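Local coordinates for protein Bug27 (Bordetella pertussis, PDB 2QPQ) that is a periplasmic solute-binding protein of the Bug family with a Venus flytrap fold, and probably captures a small solute for uptake by a transporter, at residues 10-16 against 66-72; 48-52 against 78-82; 52-56 against 84-88. All coordinates share one frame. Residue numbers count along the deposited sequence, not the author numbering.

The three contacts build one side of an alpha/beta domain, from its parallel sheet (contact 1) outward to the helix and loops packed against it (contacts 2 and 3). Contacts 2 and 3 are closest, with centres about 7 Å apart, and share Asn52, the first residue of helix 52-59. Contact 1 lies about 15 Å from contact 2 and 13 Å from contact 3, centre to centre, yet it touches both: Thr15 CB is 3.7 Å from Gly51 CA, and Leu69 CD1 is 3.4 Å from Gly54 O. At the C-terminal end of strand 67-72, in contact 1, the Asn72 side chain comes within about 4 Å of a bound citrate, probably from the crystallisation liquor but perhaps marking a pocket.

Contact 1: 10-16 against 66-72; sequences LDIIVTF and YSLLMVN
Strands 10-14 and 67-72 run side by side in parallel, their axes 4.5 Å apart at closest approach and inclined by 28°. The register pairs Asp11 with Ser67, Ile12 with Leu68, Ile13 with Leu69 and Val14 with Met70, with CA atoms 4.7 to 4.9 Å apart. Backbone hydrogen bonds alternate in the parallel pattern: Asp11 N to Tyr66 O (2.8 Å), Leu68 N to Asp11 O (2.9 Å), Ile13 N to Leu68 O (2.8 Å) and Met70 N to Ile13 O (2.7 Å). Thr15 (phi/psi -85/-6) breaks the extended run, and its p rotamer lets OG1 join its own N on Met70 O, at 2.8 and 3.3 Å. A water bridges Thr15 OG1 and Asn72 N, 2.8 Å from each. Among apolar contacts, Ile12 CG2 meets Met70 CB at 4.2 Å on one face, where Leu68 CD1 packs 4.1 Å from Leu10 CG and 4.4 Å from Ile12 CG1; on the other, Ile13 CG2 meets Leu69 CD1 at 4.0 Å. Asp11 and Ser67 turn their polar ends to Arg61. These are central strands of a Venus flytrap domain: 41-45 flanks 10-14, antiparallel 227-235 flanks 67-72, helix 21-35 covers Val14 and Met70, and helix 52-59 covers Ile13 and Leu69.

Contact 2: 48-52 against 78-82; sequences GASGN and NPGVF
Phe82, Asn52 and Asn78 carry most of this 202 Å² contact, in which the turn leading into helix 52-59 meets the end of helix 74-81. Phe82 (chi1 m, chi2 83°) points its ring at the turn: the amide of Asn52 lies over one ring face, Ser50 OG sits at the edge, 3.8 Å from Phe82 CZ, and Ala49 O is 3.7 Å from that same CZ. Asn52, also m, reaches toward Asn78, with the two side-chain CG atoms 4.5 Å apart. Asn78 (chi1 m) in turn brings its amide up to Ser50, its CG lying 4.0 Å from Ser50 O.

The turn is tightly wound. Ala49 (57/54) and Ser50 (56/28) both adopt left-handed helical angles, and Gly51 (103/-6), the N-cap residue, has angles at which a CB would jam against the preceding carbonyl. Residues 49-52 form a type I' turn closed by Asn52 N to Ala49 O at 2.9 Å, while Gly51 N bonds Gly48 O at 3.2 Å. Within 78-82, weakly bonded and kinked at Pro79, Phe82 N bonds Asn78 O at 3.0 Å. The contact joins the 41-45 to 52-59 connection to the end of helix 74-81, where the C-terminal residues Val300 and Asp301 also pack.

Contact 3: 52-56 against 84-88; sequences NVGAR and NLPFD
In this alpha/beta domain of the periplasmic-binding-protein (Venus flytrap) fold, helix 52-59 belongs to a beta-alpha-beta crossover that leaves strand 41-45, passes strand 10-14 and returns as strand 67-72; here its first turn receives the irregular loop 84-88, burying 279 Å² between them. Asn52 opens the helix (-66/-30) with its CB sideways to the loop. Its side-chain CG stands 3.8 Å from Leu85 CD1 and 4.3 Å from Phe87 CZ, so the amide rests against both a leucine methyl and the tip of an aromatic ring. The Asn52 carbonyl O accepts the helical hydrogen bond from Arg56 N at 2.9 Å and also lies near the plane of the Phe87 ring, at its edge, 3.6 Å from Phe87 CE2. One turn on, Ala55 points its CB toward the loop, and its small side chain lets the ring approach closely, with Ala55 CB 3.5 Å from Phe87 CZ. Phe87 reaches this place from an extended backbone (-160/169) with chi1 in the p well (46°), and the ring also meets Phe93 edge-to-face. Beyond it, the loop is fastened by Asp88, whose OD1 accepts hydrogen bonds from Lys90 N and Lys91 N. Arg56, exposed to solvent, is the last residue to meet the loop. The CA atoms of Arg56 and Phe87 are 6.3 Å apart, and the arginine, t at chi1 and chi2, extends outward past Pro86: Arg56 CB rests 4.0 Å from Phe87 CD2, and farther out Arg56 NE passes 3.5 Å from Pro86 CB.

Contact 1: 10-16 against 66-72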
loop_
_atom_site.group_PDB
_atom_site.type_symbol
_atom_site.label_atom_id
_atom_site.label_comp_id
_atom_site.label_asym_id
_atom_site.label_seq_id
_atom_site.Cartn_x
_atom_site.Cartn_y
_atom_site.Cartn_z
ATOM N N LEU A 10 -15.229 6.045 18.283
ATOM C CA LEU A 10 -13.946 5.456 17.917
ATOM C C LEU A 10 -13.055 6.570 17.361
ATOM O O LEU A 10 -13.527 7.606 16.894
ATOM C CB LEU A 10 -14.110 4.324 16.892
ATOM C CG LEU A 10 -14.569 2.909 17.247
ATOM C CD1 LEU A 10 -15.553 2.780 18.377
ATOM C CD2 LEU A 10 -15.083 2.244 15.967
ATOM N N ASP A 11 -11.754 6.365 17.460
ATOM C CA ASP A 11 -10.784 7.321 16.954
ATOM C C ASP A 11 -9.917 6.511 15.999
ATOM O O ASP A 11 -9.210 5.622 16.421
ATOM C CB ASP A 11 -9.963 7.845 18.124
ATOM C CG ASP A 11 -8.961 8.918 17.715
ATOM O OD1 ASP A 11 -9.117 9.515 16.602
ATOM O OD2 ASP A 11 -8.036 9.187 18.519
ATOM N N ILE A 12 -10.042 6.769 14.705
ATOM C CA ILE A 12 -9.338 5.992 13.697
ATOM C C ILE A 12 -8.220 6.911 13.221
ATOM O O ILE A 12 -8.486 7.997 12.684
ATOM C CB ILE A 12 -10.272 5.604 12.524
ATOM C CG1 ILE A 12 -11.390 4.656 12.996
ATOM C CG2 ILE A 12 -9.501 4.967 11.355
ATOM C CD1 ILE A 12 -12.439 4.415 11.894
ATOM N N ILE A 13 -6.984 6.481 13.434
ATOM C CA ILE A 13 -5.827 7.334 13.127
ATOM C C ILE A 13 -5.257 6.847 11.823
ATOM O O ILE A 13 -4.870 5.677 11.695
ATOM C CB ILE A 13 -4.741 7.295 14.254
ATOM C CG1 ILE A 13 -5.297 7.698 15.653
ATOM C CG2 ILE A 13 -3.523 8.140 13.829
ATOM C CD1 ILE A 13 -5.975 9.038 15.696
ATOM N N VAL A 14 -5.281 7.715 10.813
ATOM C CA VAL A 14 -4.808 7.332 9.487
ATOM C C VAL A 14 -3.327 7.709 9.321
ATOM O O VAL A 14 -2.960 8.833 9.606
ATOM C CB VAL A 14 -5.653 7.989 8.366
ATOM C CG1 VAL A 14 -5.318 7.343 7.045
ATOM C CG2 VAL A 14 -7.147 7.857 8.660
ATOM N N THR A 15 -2.524 6.767 8.827
ATOM C CA THR A 15 -1.057 6.891 8.768
ATOM C C THR A 15 -0.623 7.633 7.522
ATOM O O THR A 15 0.545 7.937 7.361
ATOM C CB THR A 15 -0.382 5.496 8.712
ATOM O OG1 THR A 15 -1.026 4.693 7.702
ATOM C CG2 THR A 15 -0.428 4.803 10.088
ATOM N N PHE A 16 -1.566 7.931 6.641
ATOM C CA PHE A 16 -1.256 8.646 5.389
ATOM C C PHE A 16 -2.195 9.815 5.189
ATOM O O PHE A 16 -3.279 9.863 5.788
ATOM C CB PHE A 16 -1.200 7.661 4.194
ATOM C CG PHE A 16 0.125 6.947 4.104
ATOM C CD1 PHE A 16 0.408 5.866 4.953
ATOM C CD2 PHE A 16 1.135 7.424 3.277
ATOM C CE1 PHE A 16 1.661 5.248 4.942
ATOM C CE2 PHE A 16 2.385 6.818 3.258
ATOM C CZ PHE A 16 2.648 5.727 4.091
ATOM N N TYR A 66 -11.150 1.447 21.165
ATOM C CA TYR A 66 -11.625 2.780 20.799
ATOM C C TYR A 66 -10.593 3.575 19.997
ATOM O O TYR A 66 -10.873 4.666 19.533
ATOM C CB TYR A 66 -12.048 3.561 22.052
ATOM C CG TYR A 66 -13.322 3.009 22.612
ATOM C CD1 TYR A 66 -14.541 3.316 22.026
ATOM C CD2 TYR A 66 -13.301 2.153 23.710
ATOM C CE1 TYR A 66 -15.727 2.779 22.525
ATOM C CE2 TYR A 66 -14.457 1.637 24.230
ATOM C CZ TYR A 66 -15.674 1.941 23.624
ATOM O OH TYR A 66 -16.830 1.407 24.162
ATOM N N SER A 67 -9.396 3.021 19.878
ATOM C CA SER A 67 -8.298 3.659 19.160
ATOM C C SER A 67 -7.792 2.657 18.141
ATOM O O SER A 67 -7.330 1.555 18.491
ATOM C CB SER A 67 -7.147 4.064 20.091
ATOM O OG SER A 67 -7.610 4.955 21.111
ATOM N N LEU A 68 -7.849 3.052 16.878
ATOM C CA LEU A 68 -7.442 2.163 15.796
ATOM C C LEU A 68 -6.466 2.900 14.889
ATOM O O LEU A 68 -6.448 4.134 14.853
ATOM C CB LEU A 68 -8.657 1.711 14.975
ATOM C CG LEU A 68 -9.729 0.860 15.656
ATOM C CD1 LEU A 68 -10.766 1.807 16.228
ATOM C CD2 LEU A 68 -10.393 -0.035 14.584
ATOM N N LEU A 69 -5.646 2.137 14.184
ATOM C CA LEU A 69 -4.657 2.683 13.277
ATOM C C LEU A 69 -4.976 2.176 11.888
ATOM O O LEU A 69 -5.030 0.972 11.676
ATOM C CB LEU A 69 -3.246 2.222 13.688
ATOM C CG LEU A 69 -2.153 2.931 12.874
ATOM C CD1 LEU A 69 -2.019 4.429 13.281
ATOM C CD2 LEU A 69 -0.827 2.161 13.075
ATOM N N MET A 70 -5.252 3.087 10.961
ATOM C CA MET A 70 -5.452 2.685 9.562
ATOM C C MET A 70 -4.094 2.628 8.865
ATOM O O MET A 70 -3.402 3.634 8.805
ATOM C CB MET A 70 -6.370 3.661 8.802
ATOM C CG MET A 70 -6.627 3.103 7.376
ATOM S SD MET A 70 -8.076 1.983 7.384
ATOM C CE MET A 70 -7.881 1.173 5.818
ATOM N N VAL A 71 -3.730 1.456 8.371
ATOM C CA VAL A 71 -2.400 1.185 7.807
ATOM C C VAL A 71 -2.470 0.699 6.365
ATOM O O VAL A 71 -3.479 0.133 5.903
ATOM C CB VAL A 71 -1.571 0.130 8.682
ATOM C CG1 VAL A 71 -1.282 0.700 10.083
ATOM C CG2 VAL A 71 -2.322 -1.284 8.825
ATOM N N ASN A 72 -1.354 0.854 5.676
ATOM C CA ASN A 72 -1.123 0.056 4.498
ATOM C C ASN A 72 0.228 -0.651 4.644
ATOM O O ASN A 72 0.875 -0.550 5.690
ATOM C CB ASN A 72 -1.218 0.904 3.223
ATOM C CG ASN A 72 -0.216 2.043 3.202
ATOM O OD1 ASN A 72 -0.592 3.217 3.233
ATOM N ND2 ASN A 72 1.040 1.714 3.129
HETATM O O HOH W 1 0.565 2.500 6.958
#

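Contact 2: 48-52 against 78-82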
loop_
_atom_site.group_PDB
_atom_site.type_symbol
_atom_site.label_atom_id
_atom_site.label_comp_id
_atom_site.label_asym_id
_atom_site.label_seq_id
_atom_site.Cartn_x
_atom_site.Cartn_y
_atom_site.Cartn_z
ATOM N N GLY A 48 2.831 11.909 9.875
ATOM C CA GLY A 48 4.265 12.177 10.064
ATOM C C GLY A 48 5.122 10.938 10.067
ATOM O O GLY A 48 4.721 9.898 10.625
ATOM N N ALA A 49 6.288 11.061 9.418
ATOM C CA ALA A 49 7.356 10.048 9.384
ATOM C C ALA A 49 6.801 8.733 8.843
ATOM O O ALA A 49 6.915 7.685 9.493
ATOM C CB ALA A 49 7.951 9.834 10.781
ATOM N N SER A 50 6.193 8.811 7.664
ATOM C CA SER A 50 5.644 7.634 6.961
ATOM C C SER A 50 4.636 6.828 7.797
ATOM O O SER A 50 4.488 5.637 7.610
ATOM C CB SER A 50 6.786 6.735 6.469
ATOM O OG SER A 50 7.685 7.503 5.673
ATOM N N GLY A 51 3.945 7.498 8.710
ATOM C CA GLY A 51 2.928 6.861 9.510
ATOM C C GLY A 51 3.422 6.567 10.920
ATOM O O GLY A 51 2.650 6.112 11.762
ATOM N N ASN A 52 4.694 6.810 11.194
ATOM C CA ASN A 52 5.243 6.464 12.535
ATOM C C ASN A 52 4.643 7.301 13.648
ATOM O O ASN A 52 4.500 6.836 14.801
ATOM C CB ASN A 52 6.771 6.572 12.525
ATOM C CG ASN A 52 7.422 5.493 11.715
ATOM O OD1 ASN A 52 6.839 4.438 11.467
ATOM N ND2 ASN A 52 8.663 5.721 11.328
ATOM N N ASN A 78 8.351 0.049 7.254
ATOM C CA ASN A 78 9.006 0.975 8.170
ATOM C C ASN A 78 10.043 0.406 9.136
ATOM O O ASN A 78 11.064 1.072 9.371
ATOM C CB ASN A 78 7.961 1.817 8.919
ATOM C CG ASN A 78 7.295 2.868 8.040
ATOM O OD1 ASN A 78 6.321 3.488 8.446
ATOM N ND2 ASN A 78 7.812 3.076 6.862
ATOM N N PRO A 79 9.798 -0.791 9.729
ATOM C CA PRO A 79 10.789 -1.294 10.659
ATOM C C PRO A 79 12.174 -1.482 10.016
ATOM O O PRO A 79 13.154 -1.268 10.702
ATOM C CB PRO A 79 10.169 -2.622 11.159
ATOM C CG PRO A 79 8.657 -2.379 10.972
ATOM C CD PRO A 79 8.634 -1.699 9.659
ATOM N N GLY A 80 12.239 -1.831 8.723
ATOM C CA GLY A 80 13.520 -2.054 8.057
ATOM C C GLY A 80 14.226 -0.774 7.632
ATOM O O GLY A 80 15.443 -0.782 7.467
ATOM N N VAL A 81 13.500 0.335 7.505
ATOM C CA VAL A 81 14.038 1.567 6.908
ATOM C C VAL A 81 14.166 2.744 7.873
ATOM O O VAL A 81 14.721 3.796 7.501
ATOM C CB VAL A 81 13.226 2.032 5.651
ATOM C CG1 VAL A 81 13.269 0.945 4.538
ATOM C CG2 VAL A 81 11.768 2.424 6.015
ATOM N N PHE A 82 13.632 2.590 9.087
ATOM C CA PHE A 82 13.860 3.561 10.128
ATOM C C PHE A 82 14.885 3.035 11.102
ATOM O O PHE A 82 14.788 1.894 11.516
ATOM C CB PHE A 82 12.555 3.978 10.820
ATOM C CG PHE A 82 11.727 4.893 9.978
ATOM C CD1 PHE A 82 10.878 4.370 8.997
ATOM C CD2 PHE A 82 11.821 6.271 10.147
ATOM C CE1 PHE A 82 10.133 5.220 8.195
ATOM C CE2 PHE A 82 11.096 7.138 9.369
ATOM C CZ PHE A 82 10.235 6.615 8.374
#

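Contact 3: 52-56 against 84-88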
loop_
_atom_site.group_PDB
_atom_site.type_symbol
_atom_site.label_atom_id
_atom_site.label_comp_id
_atom_site.label_asym_id
_atom_site.label_seq_id
_atom_site.Cartn_x
_atom_site.Cartn_y
_atom_site.Cartn_z
ATOM N N ASN A 52 4.694 6.810 11.194
ATOM C CA ASN A 52 5.243 6.464 12.535
ATOM C C ASN A 52 4.643 7.301 13.648
ATOM O O ASN A 52 4.500 6.836 14.801
ATOM C CB ASN A 52 6.771 6.572 12.525
ATOM C CG ASN A 52 7.422 5.493 11.715
ATOM O OD1 ASN A 52 6.839 4.438 11.467
ATOM N ND2 ASN A 52 8.663 5.721 11.328
ATOM N N VAL A 53 4.253 8.534 13.314
ATOM C CA VAL A 53 3.695 9.416 14.344
ATOM C C VAL A 53 2.363 8.812 14.761
ATOM O O VAL A 53 2.110 8.625 15.950
ATOM C CB VAL A 53 3.556 10.890 13.879
ATOM C CG1 VAL A 53 2.663 11.766 14.845
ATOM C CG2 VAL A 53 4.965 11.529 13.669
ATOM N N GLY A 54 1.526 8.505 13.777
ATOM C CA GLY A 54 0.224 7.900 14.064
ATOM C C GLY A 54 0.363 6.553 14.762
ATOM O O GLY A 54 -0.405 6.252 15.670
ATOM N N ALA A 55 1.328 5.737 14.322
ATOM C CA ALA A 55 1.546 4.431 14.926
ATOM C C ALA A 55 1.937 4.574 16.410
ATOM O O ALA A 55 1.369 3.911 17.268
ATOM C CB ALA A 55 2.615 3.596 14.126
ATOM N N ARG A 56 2.867 5.474 16.719
ATOM C CA ARG A 56 3.299 5.629 18.114
ATOM C C ARG A 56 2.121 6.084 18.985
ATOM O O ARG A 56 1.958 5.638 20.110
ATOM C CB ARG A 56 4.428 6.653 18.193
ATOM C CG ARG A 56 5.128 6.669 19.567
ATOM C CD ARG A 56 5.982 7.911 19.685
ATOM N NE ARG A 56 7.190 7.690 20.494
ATOM C CZ ARG A 56 8.070 8.645 20.789
ATOM N NH1 ARG A 56 7.870 9.888 20.351
ATOM N NH2 ARG A 56 9.145 8.361 21.531
ATOM N N ASN A 84 15.616 3.979 14.242
ATOM C CA ASN A 84 15.178 3.855 15.637
ATOM C C ASN A 84 13.664 3.989 15.779
ATOM O O ASN A 84 13.162 4.998 16.292
ATOM C CB ASN A 84 15.841 4.910 16.526
ATOM C CG ASN A 84 17.361 4.866 16.484
ATOM O OD1 ASN A 84 18.003 5.739 15.869
ATOM N ND2 ASN A 84 17.949 3.875 17.155
ATOM N N LEU A 85 12.931 2.984 15.318
ATOM C CA LEU A 85 11.463 2.997 15.442
ATOM C C LEU A 85 11.072 3.076 16.898
ATOM O O LEU A 85 11.540 2.289 17.690
ATOM C CB LEU A 85 10.909 1.710 14.836
ATOM C CG LEU A 85 9.574 1.676 14.118
ATOM C CD1 LEU A 85 9.599 2.613 12.971
ATOM C CD2 LEU A 85 9.311 0.246 13.688
ATOM N N PRO A 86 10.166 4.007 17.250
ATOM C CA PRO A 86 9.783 4.300 18.631
ATOM C C PRO A 86 8.729 3.335 19.235
ATOM O O PRO A 86 8.071 3.664 20.241
ATOM C CB PRO A 86 9.227 5.715 18.520
ATOM C CG PRO A 86 8.599 5.754 17.138
ATOM C CD PRO A 86 9.423 4.828 16.273
ATOM N N PHE A 87 8.591 2.148 18.643
ATOM C CA PHE A 87 7.641 1.135 19.101
ATOM C C PHE A 87 8.085 -0.211 18.556
ATOM O O PHE A 87 8.972 -0.293 17.701
ATOM C CB PHE A 87 6.203 1.444 18.660
ATOM C CG PHE A 87 6.091 1.849 17.202
ATOM C CD1 PHE A 87 6.138 0.878 16.188
ATOM C CD2 PHE A 87 5.963 3.172 16.854
ATOM C CE1 PHE A 87 6.033 1.254 14.829
ATOM C CE2 PHE A 87 5.892 3.550 15.494
ATOM C CZ PHE A 87 5.942 2.580 14.504
ATOM N N ASP A 88 7.472 -1.267 19.056
ATOM C CA ASP A 88 7.726 -2.616 18.536
ATOM C C ASP A 88 6.587 -2.880 17.548
ATOM O O ASP A 88 5.445 -3.042 17.953
ATOM C CB ASP A 88 7.689 -3.625 19.661
ATOM C CG ASP A 88 7.997 -5.050 19.194
ATOM O OD1 ASP A 88 7.753 -5.435 18.029
ATOM O OD2 ASP A 88 8.468 -5.835 20.021
#